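Local coordinates for protein PhnH (Penicillium herquei, PDB 6JJT) that catalyses the enantioselective hydroalkoxylation that closes a prenylated phenalenone precursor to (2'R)-atrovenetin, working as a homotetramer in fungal phenalenone biosynthesis, at residues F65-G71 / H89-S95; L34-Y40 / L52-G58; T94-I100 / D116-Y122. One frame throughout, in Å; residues are numbered along the deposited sequence. Where two conformers were deposited one is given.

Contact 1: F65-G71 / H89-S95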
loop_
_atom_site.group_PDB
_atom_site.type_symbol
_atom_site.label_atom_id
_atom_site.label_comp_id
_atom_site.label_asym_id
_atom_site.label_seq_id
_atom_site.Cartn_x
_atom_site.Cartn_y
_atom_site.Cartn_z
ATOM N N PHE D 65 -17.490 -11.099 17.996
ATOM C CA PHE D 65 -18.229 -10.111 17.226
ATOM C C PHE D 65 -18.969 -10.847 16.109
ATOM O O PHE D 65 -18.522 -11.877 15.595
ATOM C CB PHE D 65 -17.310 -8.964 16.769
ATOM C CG PHE D 65 -16.147 -9.392 15.908
ATOM C CD1 PHE D 65 -14.929 -9.783 16.462
ATOM C CD2 PHE D 65 -16.261 -9.387 14.524
ATOM C CE1 PHE D 65 -13.871 -10.188 15.652
ATOM C CE2 PHE D 65 -15.206 -9.794 13.716
ATOM C CZ PHE D 65 -14.005 -10.196 14.276
ATOM N N ASP D 66 -20.135 -10.317 15.758
ATOM C CA ASP D 66 -20.884 -10.845 14.637
ATOM C C ASP D 66 -21.479 -9.664 13.884
ATOM O O ASP D 66 -21.645 -8.589 14.456
ATOM C CB ASP D 66 -21.967 -11.801 15.123
ATOM C CG ASP D 66 -23.077 -11.015 15.783
ATOM O OD1 ASP D 66 -22.751 -10.147 16.634
ATOM O OD2 ASP D 66 -24.242 -11.224 15.401
ATOM N N GLY D 67 -21.832 -9.910 12.622
ATOM C CA GLY D 67 -22.356 -8.842 11.792
ATOM C C GLY D 67 -22.337 -9.171 10.303
ATOM O O GLY D 67 -22.463 -10.327 9.904
ATOM N N THR D 68 -22.200 -8.100 9.504
ATOM C CA THR D 68 -22.192 -8.330 8.074
ATOM C C THR D 68 -21.069 -7.507 7.443
ATOM O O THR D 68 -20.602 -6.530 8.018
ATOM C CB THR D 68 -23.554 -7.972 7.446
ATOM O OG1 THR D 68 -23.722 -6.575 7.641
ATOM C CG2 THR D 68 -24.719 -8.690 8.120
ATOM N N VAL D 69 -20.727 -7.898 6.230
ATOM C CA VAL D 69 -19.753 -7.144 5.459
ATOM C C VAL D 69 -20.560 -6.187 4.586
ATOM O O VAL D 69 -21.417 -6.608 3.798
ATOM C CB VAL D 69 -18.921 -8.116 4.589
ATOM C CG1 VAL D 69 -18.070 -7.363 3.576
ATOM C CG2 VAL D 69 -18.061 -9.057 5.423
ATOM N N ILE D 70 -20.261 -4.898 4.711
ATOM C CA ILE D 70 -20.884 -3.816 3.965
ATOM C C ILE D 70 -20.392 -3.756 2.525
ATOM O O ILE D 70 -21.131 -3.422 1.593
ATOM C CB ILE D 70 -20.623 -2.474 4.688
ATOM C CG1 ILE D 70 -21.297 -2.443 6.063
ATOM C CG2 ILE D 70 -20.984 -1.264 3.842
ATOM C CD1 ILE D 70 -22.800 -2.641 6.039
ATOM N N GLY D 71 -19.090 -4.018 2.352
ATOM C CA GLY D 71 -18.512 -3.888 1.029
ATOM C C GLY D 71 -17.000 -3.892 1.149
ATOM O O GLY D 71 -16.466 -3.773 2.242
ATOM N N HIS D 89 -9.499 -4.922 1.301
ATOM C CA HIS D 89 -10.049 -4.152 2.384
ATOM C C HIS D 89 -11.547 -4.348 2.346
ATOM O O HIS D 89 -12.147 -4.316 1.250
ATOM C CB HIS D 89 -9.811 -2.637 2.233
ATOM C CG HIS D 89 -8.393 -2.243 2.263
ATOM N ND1 HIS D 89 -7.742 -1.964 1.100
ATOM C CD2 HIS D 89 -7.524 -2.028 3.278
ATOM C CE1 HIS D 89 -6.500 -1.569 1.404
ATOM N NE2 HIS D 89 -6.353 -1.650 2.718
ATOM N N TYR D 90 -12.131 -4.527 3.526
ATOM C CA TYR D 90 -13.586 -4.559 3.565
ATOM C C TYR D 90 -14.036 -4.064 4.916
ATOM O O TYR D 90 -13.237 -3.978 5.862
ATOM C CB TYR D 90 -14.169 -5.943 3.231
ATOM C CG TYR D 90 -13.737 -7.102 4.097
ATOM C CD1 TYR D 90 -14.428 -7.462 5.240
ATOM C CD2 TYR D 90 -12.627 -7.867 3.730
ATOM C CE1 TYR D 90 -14.050 -8.562 5.991
ATOM C CE2 TYR D 90 -12.237 -8.986 4.468
ATOM C CZ TYR D 90 -12.980 -9.333 5.587
ATOM O OH TYR D 90 -12.673 -10.426 6.359
ATOM N N LEU D 91 -15.308 -3.691 4.997
ATOM C CA LEU D 91 -15.816 -3.084 6.226
ATOM C C LEU D 91 -16.874 -4.019 6.821
ATOM O O LEU D 91 -17.828 -4.414 6.138
ATOM C CB LEU D 91 -16.383 -1.722 5.795
ATOM C CG LEU D 91 -16.900 -0.698 6.798
ATOM C CD1 LEU D 91 -18.100 -1.089 7.626
ATOM C CD2 LEU D 91 -15.839 0.171 7.448
ATOM N N ILE D 92 -16.689 -4.351 8.099
ATOM C CA ILE D 92 -17.680 -5.102 8.877
ATOM C C ILE D 92 -18.507 -4.101 9.650
ATOM O O ILE D 92 -17.952 -3.212 10.302
ATOM C CB ILE D 92 -16.982 -6.079 9.856
ATOM C CG1 ILE D 92 -16.273 -7.179 9.076
ATOM C CG2 ILE D 92 -18.008 -6.672 10.838
ATOM C CD1 ILE D 92 -15.465 -8.126 9.953
ATOM N N GLN D 93 -19.823 -4.202 9.523
ATOM C CA GLN D 93 -20.673 -3.532 10.503
ATOM C C GLN D 93 -21.253 -4.600 11.446
ATOM O O GLN D 93 -21.898 -5.558 10.996
ATOM C CB GLN D 93 -21.740 -2.700 9.783
ATOM C CG GLN D 93 -22.551 -1.838 10.746
ATOM C CD GLN D 93 -23.313 -0.753 10.017
ATOM O OE1 GLN D 93 -22.901 0.407 9.885
ATOM N NE2 GLN D 93 -24.465 -1.122 9.475
ATOM N N THR D 94 -20.992 -4.454 12.751
ATOM C CA THR D 94 -21.440 -5.461 13.693
ATOM C C THR D 94 -22.947 -5.334 13.904
ATOM O O THR D 94 -23.537 -4.316 13.589
ATOM C CB THR D 94 -20.694 -5.309 15.029
ATOM O OG1 THR D 94 -21.067 -4.043 15.549
ATOM C CG2 THR D 94 -19.182 -5.367 14.906
ATOM N N SER D 95 -23.514 -6.367 14.545
ATOM C CA SER D 95 -24.945 -6.413 14.883
ATOM C C SER D 95 -25.370 -5.189 15.696
ATOM O O SER D 95 -26.470 -4.673 15.506
ATOM C CB SER D 95 -25.291 -7.691 15.608
ATOM O OG SER D 95 -24.399 -7.903 16.681
HETATM O O HOH W 1 -24.465 -5.790 10.250
#

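Contact 2: L34-Y40 / L52-G58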
loop_
_atom_site.group_PDB
_atom_site.type_symbol
_atom_site.label_atom_id
_atom_site.label_comp_id
_atom_site.label_asym_id
_atom_site.label_seq_id
_atom_site.Cartn_x
_atom_site.Cartn_y
_atom_site.Cartn_z
ATOM N N LEU D 34 -18.546 -15.132 2.743
ATOM C CA LEU D 34 -18.486 -13.919 1.954
ATOM C C LEU D 34 -19.208 -14.133 0.630
ATOM O O LEU D 34 -19.298 -15.248 0.119
ATOM C CB LEU D 34 -17.003 -13.607 1.719
ATOM C CG LEU D 34 -16.170 -13.215 2.946
ATOM C CD1 LEU D 34 -14.694 -13.163 2.586
ATOM C CD2 LEU D 34 -16.641 -11.903 3.550
ATOM N N THR D 35 -19.728 -13.028 0.085
ATOM C CA THR D 35 -20.244 -13.020 -1.282
ATOM C C THR D 35 -19.373 -12.061 -2.095
ATOM O O THR D 35 -18.941 -11.012 -1.583
ATOM C CB THR D 35 -21.748 -12.706 -1.375
ATOM O OG1 THR D 35 -22.024 -11.411 -0.863
ATOM C CG2 THR D 35 -22.610 -13.714 -0.623
ATOM N N LYS D 36 -19.124 -12.419 -3.352
ATOM C CA LYS D 36 -18.225 -11.634 -4.182
ATOM C C LYS D 36 -18.854 -11.393 -5.533
ATOM O O LYS D 36 -19.643 -12.222 -6.004
ATOM C CB LYS D 36 -16.909 -12.397 -4.326
ATOM C CG LYS D 36 -16.197 -12.641 -3.010
ATOM C CD LYS D 36 -14.789 -13.156 -3.135
ATOM C CE LYS D 36 -14.073 -13.100 -1.797
ATOM N NZ LYS D 36 -12.626 -13.425 -1.927
ATOM N N GLY D 37 -18.496 -10.271 -6.147
ATOM C CA GLY D 37 -18.797 -9.994 -7.543
ATOM C C GLY D 37 -17.961 -10.846 -8.486
ATOM O O GLY D 37 -17.134 -11.659 -8.062
ATOM N N PRO D 38 -18.099 -10.613 -9.825
ATOM C CA PRO D 38 -17.239 -11.242 -10.834
ATOM C C PRO D 38 -15.760 -10.861 -10.615
ATOM O O PRO D 38 -15.465 -9.755 -10.151
ATOM C CB PRO D 38 -17.752 -10.599 -12.157
ATOM C CG PRO D 38 -19.120 -10.056 -11.817
ATOM C CD PRO D 38 -19.037 -9.625 -10.379
ATOM N N ALA D 39 -14.841 -11.747 -10.976
ATOM C CA ALA D 39 -13.410 -11.430 -10.993
ATOM C C ALA D 39 -13.089 -10.759 -12.330
ATOM O O ALA D 39 -13.144 -11.395 -13.377
ATOM C CB ALA D 39 -12.595 -12.687 -10.796
ATOM N N TYR D 40 -12.726 -9.469 -12.294
ATOM C CA TYR D 40 -12.402 -8.724 -13.490
ATOM C C TYR D 40 -10.883 -8.758 -13.705
ATOM O O TYR D 40 -10.135 -8.107 -12.972
ATOM C CB TYR D 40 -12.881 -7.284 -13.344
ATOM C CG TYR D 40 -14.365 -7.140 -13.491
ATOM C CD1 TYR D 40 -15.213 -7.279 -12.413
ATOM C CD2 TYR D 40 -14.900 -6.823 -14.729
ATOM C CE1 TYR D 40 -16.591 -7.111 -12.560
ATOM C CE2 TYR D 40 -16.266 -6.686 -14.897
ATOM C CZ TYR D 40 -17.089 -6.787 -13.811
ATOM O OH TYR D 40 -18.444 -6.631 -13.970
ATOM N N LEU D 52 -9.374 -7.625 -10.168
ATOM C CA LEU D 52 -10.065 -6.905 -9.118
ATOM C C LEU D 52 -11.411 -7.585 -8.896
ATOM O O LEU D 52 -12.042 -7.993 -9.914
ATOM C CB LEU D 52 -10.281 -5.439 -9.528
ATOM C CG LEU D 52 -11.137 -4.616 -8.537
ATOM C CD1 LEU D 52 -10.726 -3.138 -8.488
ATOM C CD2 LEU D 52 -12.638 -4.697 -8.838
ATOM N N GLN D 53 -11.832 -7.797 -7.639
ATOM C CA GLN D 53 -13.087 -8.463 -7.339
ATOM C C GLN D 53 -13.740 -7.735 -6.171
ATOM O O GLN D 53 -13.117 -7.541 -5.127
ATOM C CB GLN D 53 -12.802 -9.911 -6.976
ATOM C CG GLN D 53 -14.076 -10.734 -6.825
ATOM C CD GLN D 53 -13.838 -12.220 -6.812
ATOM O OE1 GLN D 53 -12.873 -12.690 -6.250
ATOM N NE2 GLN D 53 -14.749 -12.980 -7.411
ATOM N N THR D 54 -15.006 -7.358 -6.336
ATOM C CA THR D 54 -15.769 -6.711 -5.281
ATOM C C THR D 54 -16.169 -7.732 -4.210
ATOM O O THR D 54 -16.536 -8.876 -4.565
ATOM C CB THR D 54 -16.975 -5.995 -5.926
ATOM O OG1 THR D 54 -16.428 -4.983 -6.775
ATOM C CG2 THR D 54 -17.927 -5.377 -4.937
ATOM N N LEU D 55 -16.227 -7.323 -2.942
ATOM C CA LEU D 55 -16.865 -8.081 -1.882
ATOM C C LEU D 55 -18.248 -7.451 -1.723
ATOM O O LEU D 55 -18.350 -6.277 -1.430
ATOM C CB LEU D 55 -16.097 -7.972 -0.556
ATOM C CG LEU D 55 -14.665 -8.508 -0.492
ATOM C CD1 LEU D 55 -14.427 -8.996 0.931
ATOM C CD2 LEU D 55 -14.378 -9.617 -1.490
ATOM N N THR D 56 -19.293 -8.222 -2.029
ATOM C CA THR D 56 -20.650 -7.686 -2.099
ATOM C C THR D 56 -21.410 -7.807 -0.779
ATOM O O THR D 56 -22.422 -7.137 -0.591
ATOM C CB THR D 56 -21.424 -8.272 -3.285
ATOM O OG1 THR D 56 -21.402 -9.677 -3.060
ATOM C CG2 THR D 56 -20.829 -7.905 -4.633
ATOM N N GLY D 57 -20.899 -8.614 0.147
ATOM C CA GLY D 57 -21.600 -8.830 1.397
ATOM C C GLY D 57 -20.989 -10.025 2.103
ATOM O O GLY D 57 -19.942 -10.560 1.687
ATOM N N GLY D 58 -21.658 -10.415 3.184
ATOM C CA GLY D 58 -21.152 -11.564 3.903
ATOM C C GLY D 58 -21.581 -11.534 5.350
ATOM O O GLY D 58 -21.984 -10.493 5.840
HETATM O O HOH W 2 -22.576 -11.201 -5.047
HETATM O O HOH W 3 -16.369 -7.763 -8.822
#

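Contact 3: T94-I100 / D116-Y122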
loop_
_atom_site.group_PDB
_atom_site.type_symbol
_atom_site.label_atom_id
_atom_site.label_comp_id
_atom_site.label_asym_id
_atom_site.label_seq_id
_atom_site.Cartn_x
_atom_site.Cartn_y
_atom_site.Cartn_z
ATOM N N THR D 94 -20.992 -4.454 12.751
ATOM C CA THR D 94 -21.440 -5.461 13.693
ATOM C C THR D 94 -22.947 -5.334 13.904
ATOM O O THR D 94 -23.537 -4.316 13.589
ATOM C CB THR D 94 -20.694 -5.309 15.029
ATOM O OG1 THR D 94 -21.067 -4.043 15.549
ATOM C CG2 THR D 94 -19.182 -5.367 14.906
ATOM N N SER D 95 -23.514 -6.367 14.545
ATOM C CA SER D 95 -24.945 -6.413 14.883
ATOM C C SER D 95 -25.370 -5.189 15.696
ATOM O O SER D 95 -26.470 -4.673 15.506
ATOM C CB SER D 95 -25.291 -7.691 15.608
ATOM O OG SER D 95 -24.399 -7.903 16.681
ATOM N N ASP D 96 -24.465 -4.656 16.526
ATOM C CA ASP D 96 -24.788 -3.484 17.333
ATOM C C ASP D 96 -24.287 -2.174 16.713
ATOM O O ASP D 96 -24.278 -1.133 17.364
ATOM C CB ASP D 96 -24.400 -3.702 18.804
ATOM C CG ASP D 96 -22.966 -4.162 19.059
ATOM O OD1 ASP D 96 -22.208 -4.426 18.087
ATOM O OD2 ASP D 96 -22.607 -4.269 20.246
ATOM N N GLY D 97 -23.860 -2.188 15.446
ATOM C CA GLY D 97 -23.722 -0.930 14.731
ATOM C C GLY D 97 -22.291 -0.386 14.588
ATOM O O GLY D 97 -22.120 0.715 14.041
ATOM N N ALA D 98 -21.281 -1.122 15.083
ATOM C CA ALA D 98 -19.909 -0.614 15.012
ATOM C C ALA D 98 -19.289 -0.947 13.648
ATOM O O ALA D 98 -19.514 -2.040 13.128
ATOM C CB ALA D 98 -19.089 -1.239 16.095
ATOM N N ASN D 99 -18.513 -0.000 13.112
ATOM C CA ASN D 99 -17.829 -0.199 11.841
ATOM C C ASN D 99 -16.377 -0.578 12.125
ATOM O O ASN D 99 -15.713 0.093 12.908
ATOM C CB ASN D 99 -17.889 1.078 11.037
ATOM C CG ASN D 99 -19.272 1.431 10.542
ATOM O OD1 ASN D 99 -20.091 0.520 10.402
ATOM N ND2 ASN D 99 -19.485 2.700 10.286
ATOM N N ILE D 100 -15.896 -1.607 11.425
ATOM C CA ILE D 100 -14.539 -2.114 11.596
ATOM C C ILE D 100 -13.933 -2.299 10.207
ATOM O O ILE D 100 -14.493 -3.040 9.405
ATOM C CB ILE D 100 -14.520 -3.462 12.347
ATOM C CG1 ILE D 100 -15.251 -3.381 13.694
ATOM C CG2 ILE D 100 -13.102 -4.016 12.442
ATOM C CD1 ILE D 100 -15.648 -4.723 14.281
ATOM N N ASP D 116 -9.121 -2.153 12.139
ATOM C CA ASP D 116 -9.142 -0.789 12.613
ATOM C C ASP D 116 -10.561 -0.401 12.980
ATOM O O ASP D 116 -11.465 -0.420 12.130
ATOM C CB ASP D 116 -8.592 0.166 11.549
ATOM C CG ASP D 116 -8.181 1.521 12.077
ATOM O OD1 ASP D 116 -8.882 2.072 12.940
ATOM O OD2 ASP D 116 -7.150 2.011 11.626
ATOM N N THR D 117 -10.733 -0.007 14.236
ATOM C CA THR D 117 -12.012 0.538 14.689
ATOM C C THR D 117 -11.760 1.496 15.844
ATOM O O THR D 117 -10.920 1.196 16.704
ATOM C CB THR D 117 -12.995 -0.580 15.055
ATOM O OG1 THR D 117 -14.215 0.084 15.389
ATOM C CG2 THR D 117 -12.590 -1.422 16.243
ATOM N N SER D 118 -12.540 2.563 15.943
ATOM C CA SER D 118 -12.521 3.397 17.151
ATOM C C SER D 118 -13.643 3.028 18.123
ATOM O O SER D 118 -13.757 3.682 19.171
ATOM C CB SER D 118 -12.548 4.869 16.839
ATOM O OG SER D 118 -13.625 5.173 15.970
ATOM N N SER D 119 -14.475 2.050 17.772
ATOM C CA SER D 119 -15.521 1.560 18.663
ATOM C C SER D 119 -14.937 1.161 20.018
ATOM O O SER D 119 -14.023 0.360 20.088
ATOM C CB SER D 119 -16.244 0.395 18.047
ATOM O OG SER D 119 -16.850 -0.372 19.114
ATOM N N GLU D 120 -15.553 1.634 21.113
ATOM C CA GLU D 120 -15.018 1.297 22.433
ATOM C C GLU D 120 -15.135 -0.197 22.726
ATOM O O GLU D 120 -14.248 -0.787 23.341
ATOM C CB GLU D 120 -15.744 2.095 23.519
ATOM C CG GLU D 120 -15.071 3.418 23.821
ATOM C CD GLU D 120 -15.301 3.917 25.243
ATOM O OE1 GLU D 120 -15.691 3.088 26.119
ATOM O OE2 GLU D 120 -15.096 5.136 25.476
ATOM N N LYS D 121 -16.224 -0.805 22.279
ATOM C CA LYS D 121 -16.477 -2.206 22.536
ATOM C C LYS D 121 -15.510 -3.099 21.768
ATOM O O LYS D 121 -15.124 -4.165 22.238
ATOM C CB LYS D 121 -17.932 -2.569 22.224
ATOM C CG LYS D 121 -18.278 -4.034 22.411
ATOM C CD LYS D 121 -19.755 -4.296 22.206
ATOM C CE LYS D 121 -20.089 -5.770 22.171
ATOM N NZ LYS D 121 -21.546 -5.953 21.976
ATOM N N TYR D 122 -15.079 -2.660 20.565
ATOM C CA TYR D 122 -14.319 -3.539 19.685
ATOM C C TYR D 122 -12.882 -3.077 19.462
ATOM O O TYR D 122 -12.175 -3.724 18.704
ATOM C CB TYR D 122 -15.060 -3.683 18.350
ATOM C CG TYR D 122 -16.431 -4.290 18.509
ATOM C CD1 TYR D 122 -16.581 -5.651 18.753
ATOM C CD2 TYR D 122 -17.569 -3.503 18.394
ATOM C CE1 TYR D 122 -17.840 -6.220 18.903
ATOM C CE2 TYR D 122 -18.835 -4.058 18.561
ATOM C CZ TYR D 122 -18.965 -5.415 18.805
ATOM O OH TYR D 122 -20.221 -5.966 18.927
HETATM O O HOH W 4 -15.783 2.489 14.783
#

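Contact 1: F65-G71 / H89-S95
Y90 enters the contact against V69 and G71, where strands 67-79 and 84-94 form an antiparallel beta hairpin in the wall of the closed eight-stranded barrel. The CG of Y90 is tucked between the backbone N and the carbonyl carbon (chi1 58°), and the ring lies slantwise to V69, with CD1 4.0 Å from V69 CG2. Its hydroxyl reaches on to a carboxylate oxygen of E104. L91 uses the backbone both ways: its N-H goes to G71 O, while its own carbonyl accepts the I70 N-H at 2.9 Å (L91 O to I70 N), with a C=O...N angle of 170°. The side chain turns to the face away from Y90 and lies alongside that of I70, CD1 being 3.8 Å from I70 CG1. Y40 of the second subunit packs on I70, L91 and Q93, so this face of the hairpin belongs to the subunit interface. I92 returns to the face of Y90 and V69, and its CD1 meets F65 CE2 at 4.1 Å, the two side chains crossing at about a right angle. Q93 and T68 form a hydrogen-bonded pair, N to O in both directions, and a water that donates to Q93 O also bonds with T68 OG1, tying the pair together a third time. The Q93 CB rests on I70 CG1. At T94 the strands close in: G67 has no side chain, and the CA atoms of T94 and G67 approach to 4.0 Å. Just past the ladder, S95 grips D66 twice: its N-H bonds to the D66 carbonyl, and S95 OG donates to D66 OD1 at 2.8 Å from the syn side, 27° out of the carboxylate plane.

Contact 2: L34-Y40 / L52-G58
T35 faces both T56 and G57 in a classic beta bulge, which shifts the register of the antiparallel hairpin of strands 26-44 and 48-61, whose short segments run at 148° to each other. The T35 N-H points almost straight at G57 O (177° at the hydrogen), and T35 O accepts from T56 N at 2.8 Å; each donor stands above the plane of the carbonyl it meets. The same two threonines also join through their side chains, crossing at about a right angle, with T35 OG1 and T56 OG1 hydrogen-bonded at 2.9 Å. On the other face, which also carries L34, the K36 and L55 side chains run side by side, and K36 CE comes within 3.5 Å of L55 CD2. Beyond the bulge a water donates to P38 O and accepts from T54 N. At the far end Y40 and L52 form a hydrogen-bonded pair, with a backbone bond each way, and L52 packs on L101 of the second subunit. Between these points Q53 crosses to the first strand: CG anti to the backbone N (chi1 -172°) and the extended chain carry its NE2 to G37 O at 2.8 Å, with the acceptor lying in the amide plane.

Contact 3: T94-I100 / D116-Y122
D96 OD1 is gripped by two hydroxyls: Y122 OH donates to it at 2.7 Å from the syn side, and T94 OG1 reaches it nearly along the C-O bond. The other carboxylate oxygen, OD2, forms a salt bridge with K121 NZ at 2.6 Å, also met on its syn side. With both oxygens engaged the carboxylate is fixed in its rotation, its plane 80° from that of the Y122 ring, and the two hydroxyls and the lysine ammonium would be expected to favour its charged form. K121 is extended along its whole length, which carries NZ to D96, and its CG sits over the centre of one face of the Y122 ring, 3.8 Å above the ring plane, while T94 CG2 makes a CH-pi contact with the opposite face. A98 CB adds an oblique contact at Y122 CD2, 3.6 Å away. These groups join a type I beta turn, T94 to G97, which links strands 84-94 and 99-107, to the loop that follows strand 110-116 of the barrel. T94 OG1 also accepts from the N-H of A98, the residue just after the turn, so the hydroxyl spans it. Farther along, T117 OG1 stands anti to its own nitrogen (chi1 -176°), donates to N99 O at 2.9 Å, and accepts from S119 N in an ST turn. N99 ND2, in the side chain, bonds to I41 O of the second subunit. I100 packs its CG1 on T117 CB at 3.8 Å.

The three contacts illustrate how a barrel wall is assembled from successive hairpins, with a strand-linking turn packed against a following loop. Contacts 1 and 2, with centres 14 Å apart, are stitched together where strands 48-61 and 67-79 adjoin: V69 N lies 2.9 Å from G58 O, and Y90 packs on L55. Contact 1 passes directly into contact 3, 9 Å away between centres, through the shared T94 and S95, with F65 CB touching Y122 CE1 at 3.5 Å. Contacts 2 and 3 do not touch; their centres are 23 Å apart and their nearest atoms about 9 Å apart. All three reach the second subunit, and a bound PEG molecule lies about 4 Å from the H89 side chain of contact 1.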